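PDB 5YS9: acyl-coenzyme A oxidase 3, which catalyses the FAD-dependent, oxygen-consuming conversion of saturated acyl-CoAs to (2E)-enoyl-CoAs, releasing hydrogen peroxide in peroxisomal fatty acid beta-oxidation. Local coordinates for residues A[502-507]-A[612-617]; A[509-514]-A[561-566]. All blocks are in the same frame, centred on the assembly; numbering follows the deposited sequence.

Contact 1: A[502-507]-A[612-617]; sequences RDLKDP and IDQVTE
A small apolar contact joins L504, in the loop just before helix 507-534, to Q614 and V615 on helix 609-628, within the all-helical C-terminal part of the acyl-CoA oxidase fold. The loop residues D503 to D506 form a type I beta turn whose second residue, L504, has its CB directed toward the helix; its CA lies 7.5 Å from the CA of V615. The turn is closed by a weak backbone bond from D506 N to D503 O, and a second weak bond, 3.2 Å from K505 N to D503 OD1, adds to it. D506 then serves as N-cap of helix 507-534, its OD1 accepting from K508 N. L504 is buried, with L499 and L618 also against its side chain, while V615 also touches L607 and, on helix 579-596, I594. The same turn of helix 609-628 also reaches the second subunit, through a salt bridge from D613 to R603 of that subunit. L504 and V615 meet roughly at right angles, through one methyl each: chi1 of 165° places V615 CG1 anti to the backbone N and CG2 beside it, and CG2 lies 4.2 Å from L504 CD1, which also touches Q614 CG at 4.2 Å.

Contact 2: A[509-514]-A[561-566]; sequences VLIEAW and HLVTAF
Near the start of helix 507-534, I511 and W514, one turn apart, face V563 and T564 of helix 547-573. The segments run nearly antiparallel, at 154°, with axes 9.8 Å apart at closest approach, and the nearest pair of CA atoms is I511 and T564, 6.6 Å apart. Ahead of these residues, L510 packs on L591 and Y567. I511 then touches with two branches: CG1 lies 4.2 Å from V563 CG1, and CG2, anti to the backbone N, reaches T564 OG1 at the same distance in a van der Waals contact. That hydroxyl is tied back to its own helix by a weak hydrogen bond to K560 O. The shortest atom-to-atom contact across the pair is at W514, whose CG stands beside the backbone N (chi1 -79°) and whose indole receives V563 over one face. V563 CG2 sits 3.8 Å from W514 CD1 and 4.1 Å from the centroid of the five-membered ring, only 21° off its normal, a CH-pi contact; V563 CG1 also approaches CD1. F601 meets the indole edge-to-face, and S593 and I594 of helix 579-596 pack on it too. Here a methyl-on-indole contact and branched aliphatic side chains join two near-antiparallel helices of the helical C-terminal domain of this acyl-CoA oxidase.

From the N terminus, the chain leaves helix 458-477, crosses the loop holding 502-507 and enters helix 507-534 with 509-514. Contact 2 closes the shorter loop when helix 547-573 returns alongside at 561-566. The chain then passes through helices 579-596 and 598-604 before 612-617 on helix 609-628 comes back to the loop, so contact 1 spans the longer, mostly helical excursion and encloses contact 2. Their centres are 14 Å apart. The two meet directly at the start of helix 507-534, where R502 NH1 and E512 OE2 form a 2.7 Å salt bridge and L504 O packs 3.3 Å from L510 CD2. Together they tie helix 507-534 and its leading loop to helices 547-573 and 609-628.

Contact 1: A[502-507]-A[612-617]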
ATOM      1  N   ARG A 502     -36.708 -13.401   2.950  1.00 53.19           N
ATOM      2  CA  ARG A 502     -36.052 -14.421   2.167  1.00 52.00           C
ATOM      3  C   ARG A 502     -34.751 -14.848   2.813  1.00 49.25           C
ATOM      4  O   ARG A 502     -34.247 -14.203   3.717  1.00 46.86           O
ATOM      5  CB  ARG A 502     -35.785 -13.939   0.749  1.00 56.53           C
ATOM      6  CG  ARG A 502     -36.936 -13.207   0.100  1.00 53.97           C
ATOM      7  CD  ARG A 502     -37.254 -13.785  -1.259  1.00 53.95           C
ATOM      8  NE  ARG A 502     -36.622 -13.074  -2.368  1.00 52.85           N
ATOM      9  CZ  ARG A 502     -36.430 -11.762  -2.434  1.00 53.00           C
ATOM     10  NH1 ARG A 502     -35.852 -11.245  -3.496  1.00 51.35           N
ATOM     11  NH2 ARG A 502     -36.807 -10.967  -1.454  1.00 53.26           N
ATOM     12  N   ASP A 503     -34.239 -15.974   2.360  1.00 45.32           N
ATOM     13  CA  ASP A 503     -32.977 -16.502   2.844  1.00 47.69           C
ATOM     14  C   ASP A 503     -31.744 -15.798   2.282  1.00 51.75           C
ATOM     15  O   ASP A 503     -31.529 -15.743   1.085  1.00 47.24           O
ATOM     16  CB  ASP A 503     -32.897 -17.985   2.505  1.00 46.26           C
ATOM     17  CG  ASP A 503     -31.825 -18.699   3.270  1.00 46.92           C
ATOM     18  OD1 ASP A 503     -31.351 -18.166   4.275  1.00 43.88           O
ATOM     19  OD2 ASP A 503     -31.457 -19.804   2.867  1.00 50.23           O
ATOM     20  N   LEU A 504     -30.918 -15.313   3.193  1.00 48.43           N
ATOM     21  CA  LEU A 504     -29.654 -14.682   2.897  1.00 46.70           C
ATOM     22  C   LEU A 504     -28.547 -15.687   2.591  1.00 47.84           C
ATOM     23  O   LEU A 504     -27.439 -15.278   2.250  1.00 51.06           O
ATOM     24  CB  LEU A 504     -29.249 -13.744   4.040  1.00 44.20           C
ATOM     25  CG  LEU A 504     -30.060 -12.453   4.021  1.00 44.95           C
ATOM     26  CD1 LEU A 504     -29.954 -11.685   5.325  1.00 45.70           C
ATOM     27  CD2 LEU A 504     -29.642 -11.565   2.838  1.00 46.56           C
ATOM     28  N   LYS A 505     -28.836 -16.982   2.687  1.00 47.24           N
ATOM     29  CA  LYS A 505     -27.907 -18.016   2.265  1.00 48.93           C
ATOM     30  C   LYS A 505     -28.144 -18.431   0.819  1.00 48.49           C
ATOM     31  O   LYS A 505     -27.359 -19.196   0.248  1.00 50.80           O
ATOM     32  CB  LYS A 505     -27.992 -19.223   3.199  1.00 55.98           C
ATOM     33  CG  LYS A 505     -27.588 -18.941   4.648  1.00 61.43           C
ATOM     34  CD  LYS A 505     -28.001 -20.061   5.619  1.00 67.03           C
ATOM     35  CE  LYS A 505     -29.381 -19.846   6.264  1.00 72.14           C
ATOM     36  NZ  LYS A 505     -29.327 -20.017   7.750  1.00 78.89           N
ATOM     37  N   ASP A 506     -29.193 -17.907   0.206  1.00 44.41           N
ATOM     38  CA  ASP A 506     -29.555 -18.293  -1.151  1.00 43.91           C
ATOM     39  C   ASP A 506     -28.799 -17.391  -2.137  1.00 41.92           C
ATOM     40  O   ASP A 506     -29.059 -16.194  -2.214  1.00 41.15           O
ATOM     41  CB  ASP A 506     -31.073 -18.116  -1.315  1.00 46.72           C
ATOM     42  CG  ASP A 506     -31.618 -18.557  -2.681  1.00 46.21           C
ATOM     43  OD1 ASP A 506     -30.876 -18.743  -3.686  1.00 42.52           O
ATOM     44  OD2 ASP A 506     -32.862 -18.703  -2.732  1.00 55.28           O
ATOM     45  N   PRO A 507     -27.913 -17.965  -2.951  1.00 43.00           N
ATOM     46  CA  PRO A 507     -27.286 -17.165  -4.006  1.00 43.99           C
ATOM     47  C   PRO A 507     -28.236 -16.327  -4.893  1.00 47.03           C
ATOM     48  O   PRO A 507     -27.882 -15.197  -5.252  1.00 49.67           O
ATOM     49  CB  PRO A 507     -26.539 -18.216  -4.842  1.00 41.49           C
ATOM     50  CG  PRO A 507     -26.296 -19.337  -3.903  1.00 41.08           C
ATOM     51  CD  PRO A 507     -27.521 -19.381  -3.047  1.00 43.22           C
ATOM     52  N   ILE A 612     -28.841  -6.199   8.599  1.00 52.49           N
ATOM     53  CA  ILE A 612     -27.397  -6.024   8.662  1.00 52.84           C
ATOM     54  C   ILE A 612     -26.803  -6.866   9.775  1.00 52.43           C
ATOM     55  O   ILE A 612     -25.751  -7.479   9.580  1.00 52.15           O
ATOM     56  CB  ILE A 612     -26.997  -4.543   8.957  1.00 57.23           C
ATOM     57  CG1 ILE A 612     -27.599  -3.575   7.926  1.00 54.50           C
ATOM     58  CG2 ILE A 612     -25.474  -4.374   9.022  1.00 57.10           C
ATOM     59  CD1 ILE A 612     -27.406  -4.012   6.498  1.00 55.94           C
ATOM     60  N   ASP A 613     -27.445  -6.861  10.946  1.00 50.79           N
ATOM     61  CA  ASP A 613     -27.053  -7.763  12.048  1.00 50.51           C
ATOM     62  C   ASP A 613     -26.974  -9.186  11.547  1.00 46.21           C
ATOM     63  O   ASP A 613     -25.993  -9.865  11.816  1.00 47.73           O
ATOM     64  CB  ASP A 613     -28.028  -7.736  13.235  1.00 51.51           C
ATOM     65  CG  ASP A 613     -28.051  -6.407  13.954  1.00 56.90           C
ATOM     66  OD1 ASP A 613     -27.694  -5.381  13.339  1.00 54.73           O
ATOM     67  OD2 ASP A 613     -28.442  -6.385  15.143  1.00 65.00           O
ATOM     68  N   GLN A 614     -27.989  -9.618  10.801  1.00 44.11           N
ATOM     69  CA  GLN A 614     -28.045 -10.998  10.289  1.00 47.98           C
ATOM     70  C   GLN A 614     -26.907 -11.289   9.299  1.00 45.70           C
ATOM     71  O   GLN A 614     -26.297 -12.352   9.353  1.00 45.73           O
ATOM     72  CB  GLN A 614     -29.410 -11.318   9.636  1.00 49.08           C
ATOM     73  CG  GLN A 614     -29.659 -12.810   9.393  1.00 56.19           C
ATOM     74  CD  GLN A 614     -29.689 -13.612  10.697  1.00 64.49           C
ATOM     75  OE1 GLN A 614     -30.404 -13.247  11.644  1.00 79.75           O
ATOM     76  NE2 GLN A 614     -28.892 -14.678  10.773  1.00 59.02           N
ATOM     77  N   VAL A 615     -26.645 -10.329   8.412  1.00 45.79           N
ATOM     78  CA  VAL A 615     -25.534 -10.377   7.470  1.00 44.46           C
ATOM     79  C   VAL A 615     -24.227 -10.549   8.229  1.00 44.70           C
ATOM     80  O   VAL A 615     -23.444 -11.440   7.869  1.00 41.44           O
ATOM     81  CB  VAL A 615     -25.486  -9.118   6.573  1.00 47.87           C
ATOM     82  CG1 VAL A 615     -24.153  -8.988   5.851  1.00 48.22           C
ATOM     83  CG2 VAL A 615     -26.625  -9.166   5.555  1.00 50.63           C
ATOM     84  N   THR A 616     -24.013  -9.745   9.288  1.00 40.64           N
ATOM     85  CA  THR A 616     -22.823  -9.911  10.147  1.00 40.67           C
ATOM     86  C   THR A 616     -22.714 -11.365  10.651  1.00 44.18           C
ATOM     87  O   THR A 616     -21.671 -12.012  10.497  1.00 51.47           O
ATOM     88  CB  THR A 616     -22.718  -8.831  11.256  1.00 36.42           C
ATOM     89  OG1 THR A 616     -22.448  -7.583  10.636  1.00 31.22           O
ATOM     90  CG2 THR A 616     -21.582  -9.095  12.206  1.00 35.71           C
ATOM     91  N   GLU A 617     -23.814 -11.915  11.139  1.00 49.76           N
ATOM     92  CA  GLU A 617     -23.790 -13.262  11.676  1.00 52.98           C
ATOM     93  C   GLU A 617     -23.445 -14.277  10.584  1.00 49.09           C
ATOM     94  O   GLU A 617     -22.722 -15.236  10.824  1.00 44.93           O
ATOM     95  CB  GLU A 617     -25.117 -13.579  12.346  1.00 59.47           C
ATOM     96  CG  GLU A 617     -25.096 -14.876  13.139  1.00 74.01           C
ATOM     97  CD  GLU A 617     -26.160 -14.915  14.223  1.00 82.05           C
ATOM     98  OE1 GLU A 617     -26.232 -13.934  15.000  1.00 84.94           O
ATOM     99  OE2 GLU A 617     -26.914 -15.916  14.292  1.00 82.56           O
TER

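Contact 2: A[509-514]-A[561-566]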
ATOM      1  N   VAL A 509     -30.787 -14.720  -4.135  1.00 46.63           N
ATOM      2  CA  VAL A 509     -31.279 -13.565  -3.396  1.00 47.89           C
ATOM      3  C   VAL A 509     -30.183 -12.499  -3.342  1.00 49.43           C
ATOM      4  O   VAL A 509     -30.391 -11.324  -3.706  1.00 48.97           O
ATOM      5  CB  VAL A 509     -31.723 -14.007  -1.991  1.00 47.15           C
ATOM      6  CG1 VAL A 509     -32.100 -12.815  -1.129  1.00 46.68           C
ATOM      7  CG2 VAL A 509     -32.884 -15.011  -2.113  1.00 49.40           C
ATOM      8  N   LEU A 510     -29.009 -12.947  -2.905  1.00 47.24           N
ATOM      9  CA  LEU A 510     -27.810 -12.124  -2.850  1.00 43.79           C
ATOM     10  C   LEU A 510     -27.459 -11.566  -4.254  1.00 41.25           C
ATOM     11  O   LEU A 510     -27.045 -10.404  -4.378  1.00 34.79           O
ATOM     12  CB  LEU A 510     -26.643 -12.926  -2.263  1.00 44.23           C
ATOM     13  CG  LEU A 510     -26.788 -13.636  -0.901  1.00 45.57           C
ATOM     14  CD1 LEU A 510     -25.520 -14.424  -0.608  1.00 47.10           C
ATOM     15  CD2 LEU A 510     -27.104 -12.677   0.236  1.00 45.33           C
ATOM     16  N   ILE A 511     -27.668 -12.354  -5.316  1.00 38.25           N
ATOM     17  CA  ILE A 511     -27.510 -11.788  -6.670  1.00 40.23           C
ATOM     18  C   ILE A 511     -28.491 -10.618  -6.920  1.00 41.08           C
ATOM     19  O   ILE A 511     -28.099  -9.520  -7.372  1.00 34.47           O
ATOM     20  CB  ILE A 511     -27.624 -12.862  -7.748  1.00 39.26           C
ATOM     21  CG1 ILE A 511     -26.340 -13.720  -7.738  1.00 38.97           C
ATOM     22  CG2 ILE A 511     -27.819 -12.231  -9.131  1.00 39.40           C
ATOM     23  CD1 ILE A 511     -26.433 -15.023  -8.511  1.00 37.44           C
ATOM     24  N   GLU A 512     -29.748 -10.850  -6.568  1.00 42.43           N
ATOM     25  CA  GLU A 512     -30.786  -9.857  -6.780  1.00 47.43           C
ATOM     26  C   GLU A 512     -30.443  -8.578  -6.005  1.00 42.61           C
ATOM     27  O   GLU A 512     -30.606  -7.466  -6.504  1.00 38.79           O
ATOM     28  CB  GLU A 512     -32.147 -10.426  -6.372  1.00 50.89           C
ATOM     29  CG  GLU A 512     -33.350  -9.613  -6.834  1.00 56.51           C
ATOM     30  CD  GLU A 512     -34.567  -9.899  -5.975  1.00 58.72           C
ATOM     31  OE1 GLU A 512     -34.935  -9.087  -5.108  1.00 63.49           O
ATOM     32  OE2 GLU A 512     -35.141 -10.983  -6.126  1.00 58.09           O
ATOM     33  N   ALA A 513     -29.928  -8.756  -4.802  1.00 42.40           N
ATOM     34  CA  ALA A 513     -29.572  -7.620  -3.961  1.00 46.29           C
ATOM     35  C   ALA A 513     -28.438  -6.736  -4.562  1.00 42.94           C
ATOM     36  O   ALA A 513     -28.468  -5.530  -4.410  1.00 38.14           O
ATOM     37  CB  ALA A 513     -29.200  -8.114  -2.565  1.00 47.24           C
ATOM     38  N   TRP A 514     -27.461  -7.351  -5.238  1.00 39.59           N
ATOM     39  CA  TRP A 514     -26.426  -6.600  -5.987  1.00 38.34           C
ATOM     40  C   TRP A 514     -26.965  -5.959  -7.279  1.00 37.89           C
ATOM     41  O   TRP A 514     -26.501  -4.872  -7.690  1.00 35.38           O
ATOM     42  CB  TRP A 514     -25.168  -7.472  -6.260  1.00 37.67           C
ATOM     43  CG  TRP A 514     -24.340  -7.533  -5.057  1.00 38.99           C
ATOM     44  CD1 TRP A 514     -24.221  -8.578  -4.185  1.00 38.92           C
ATOM     45  CD2 TRP A 514     -23.574  -6.454  -4.510  1.00 38.66           C
ATOM     46  NE1 TRP A 514     -23.412  -8.207  -3.123  1.00 39.63           N
ATOM     47  CE2 TRP A 514     -23.002  -6.914  -3.299  1.00 37.29           C
ATOM     48  CE3 TRP A 514     -23.320  -5.129  -4.922  1.00 38.04           C
ATOM     49  CZ2 TRP A 514     -22.168  -6.105  -2.501  1.00 37.63           C
ATOM     50  CZ3 TRP A 514     -22.481  -4.331  -4.148  1.00 35.74           C
ATOM     51  CH2 TRP A 514     -21.924  -4.820  -2.932  1.00 36.55           C
ATOM     52  N   HIS A 561     -20.782  -7.601 -10.789  1.00 35.87           N
ATOM     53  CA  HIS A 561     -20.221  -8.533 -11.785  1.00 41.27           C
ATOM     54  C   HIS A 561     -19.320  -9.671 -11.206  1.00 38.74           C
ATOM     55  O   HIS A 561     -19.416 -10.820 -11.641  1.00 40.71           O
ATOM     56  CB  HIS A 561     -19.545  -7.785 -12.969  1.00 47.46           C
ATOM     57  CG  HIS A 561     -19.476  -8.618 -14.211  1.00 60.97           C
ATOM     58  ND1 HIS A 561     -20.608  -9.086 -14.853  1.00 73.20           N
ATOM     59  CD2 HIS A 561     -18.420  -9.134 -14.883  1.00 66.14           C
ATOM     60  CE1 HIS A 561     -20.246  -9.835 -15.882  1.00 81.60           C
ATOM     61  NE2 HIS A 561     -18.925  -9.878 -15.924  1.00 78.49           N
ATOM     62  N   LEU A 562     -18.458  -9.354 -10.235  1.00 40.24           N
ATOM     63  CA  LEU A 562     -17.658 -10.371  -9.488  1.00 40.44           C
ATOM     64  C   LEU A 562     -18.524 -11.424  -8.806  1.00 37.95           C
ATOM     65  O   LEU A 562     -18.227 -12.589  -8.864  1.00 37.97           O
ATOM     66  CB  LEU A 562     -16.769  -9.694  -8.407  1.00 40.31           C
ATOM     67  CG  LEU A 562     -15.550  -8.914  -8.933  1.00 38.68           C
ATOM     68  CD1 LEU A 562     -15.119  -7.801  -8.000  1.00 37.79           C
ATOM     69  CD2 LEU A 562     -14.410  -9.880  -9.189  1.00 40.97           C
ATOM     70  N   VAL A 563     -19.588 -10.974  -8.146  1.00 38.68           N
ATOM     71  CA  VAL A 563     -20.572 -11.840  -7.490  1.00 37.11           C
ATOM     72  C   VAL A 563     -21.232 -12.769  -8.528  1.00 39.64           C
ATOM     73  O   VAL A 563     -21.295 -13.980  -8.377  1.00 42.46           O
ATOM     74  CB  VAL A 563     -21.651 -10.954  -6.804  1.00 37.42           C
ATOM     75  CG1 VAL A 563     -22.858 -11.773  -6.337  1.00 37.32           C
ATOM     76  CG2 VAL A 563     -21.043 -10.147  -5.655  1.00 36.09           C
ATOM     77  N   THR A 564     -21.728 -12.175  -9.595  1.00 43.03           N
ATOM     78  CA  THR A 564     -22.404 -12.919 -10.640  1.00 44.48           C
ATOM     79  C   THR A 564     -21.492 -13.950 -11.272  1.00 44.08           C
ATOM     80  O   THR A 564     -21.846 -15.129 -11.354  1.00 44.24           O
ATOM     81  CB  THR A 564     -23.016 -11.932 -11.637  1.00 46.42           C
ATOM     82  OG1 THR A 564     -24.194 -11.447 -11.013  1.00 43.87           O
ATOM     83  CG2 THR A 564     -23.388 -12.559 -12.923  1.00 52.01           C
ATOM     84  N   ALA A 565     -20.297 -13.527 -11.658  1.00 43.46           N
ATOM     85  CA  ALA A 565     -19.361 -14.448 -12.305  1.00 38.99           C
ATOM     86  C   ALA A 565     -18.942 -15.604 -11.409  1.00 41.45           C
ATOM     87  O   ALA A 565     -18.815 -16.737 -11.895  1.00 39.72           O
ATOM     88  CB  ALA A 565     -18.153 -13.709 -12.827  1.00 38.70           C
ATOM     89  N   PHE A 566     -18.762 -15.352 -10.109  1.00 40.03           N
ATOM     90  CA  PHE A 566     -18.456 -16.452  -9.192  1.00 41.10           C
ATOM     91  C   PHE A 566     -19.558 -17.540  -9.220  1.00 40.48           C
ATOM     92  O   PHE A 566     -19.290 -18.704  -9.506  1.00 38.23           O
ATOM     93  CB  PHE A 566     -18.238 -15.912  -7.762  1.00 42.32           C
ATOM     94  CG  PHE A 566     -17.284 -16.731  -6.899  1.00 38.63           C
ATOM     95  CD1 PHE A 566     -16.916 -18.049  -7.204  1.00 39.45           C
ATOM     96  CD2 PHE A 566     -16.795 -16.178  -5.723  1.00 41.12           C
ATOM     97  CE1 PHE A 566     -16.068 -18.774  -6.359  1.00 39.26           C
ATOM     98  CE2 PHE A 566     -15.946 -16.902  -4.876  1.00 38.66           C
ATOM     99  CZ  PHE A 566     -15.595 -18.196  -5.189  1.00 37.11           C
TER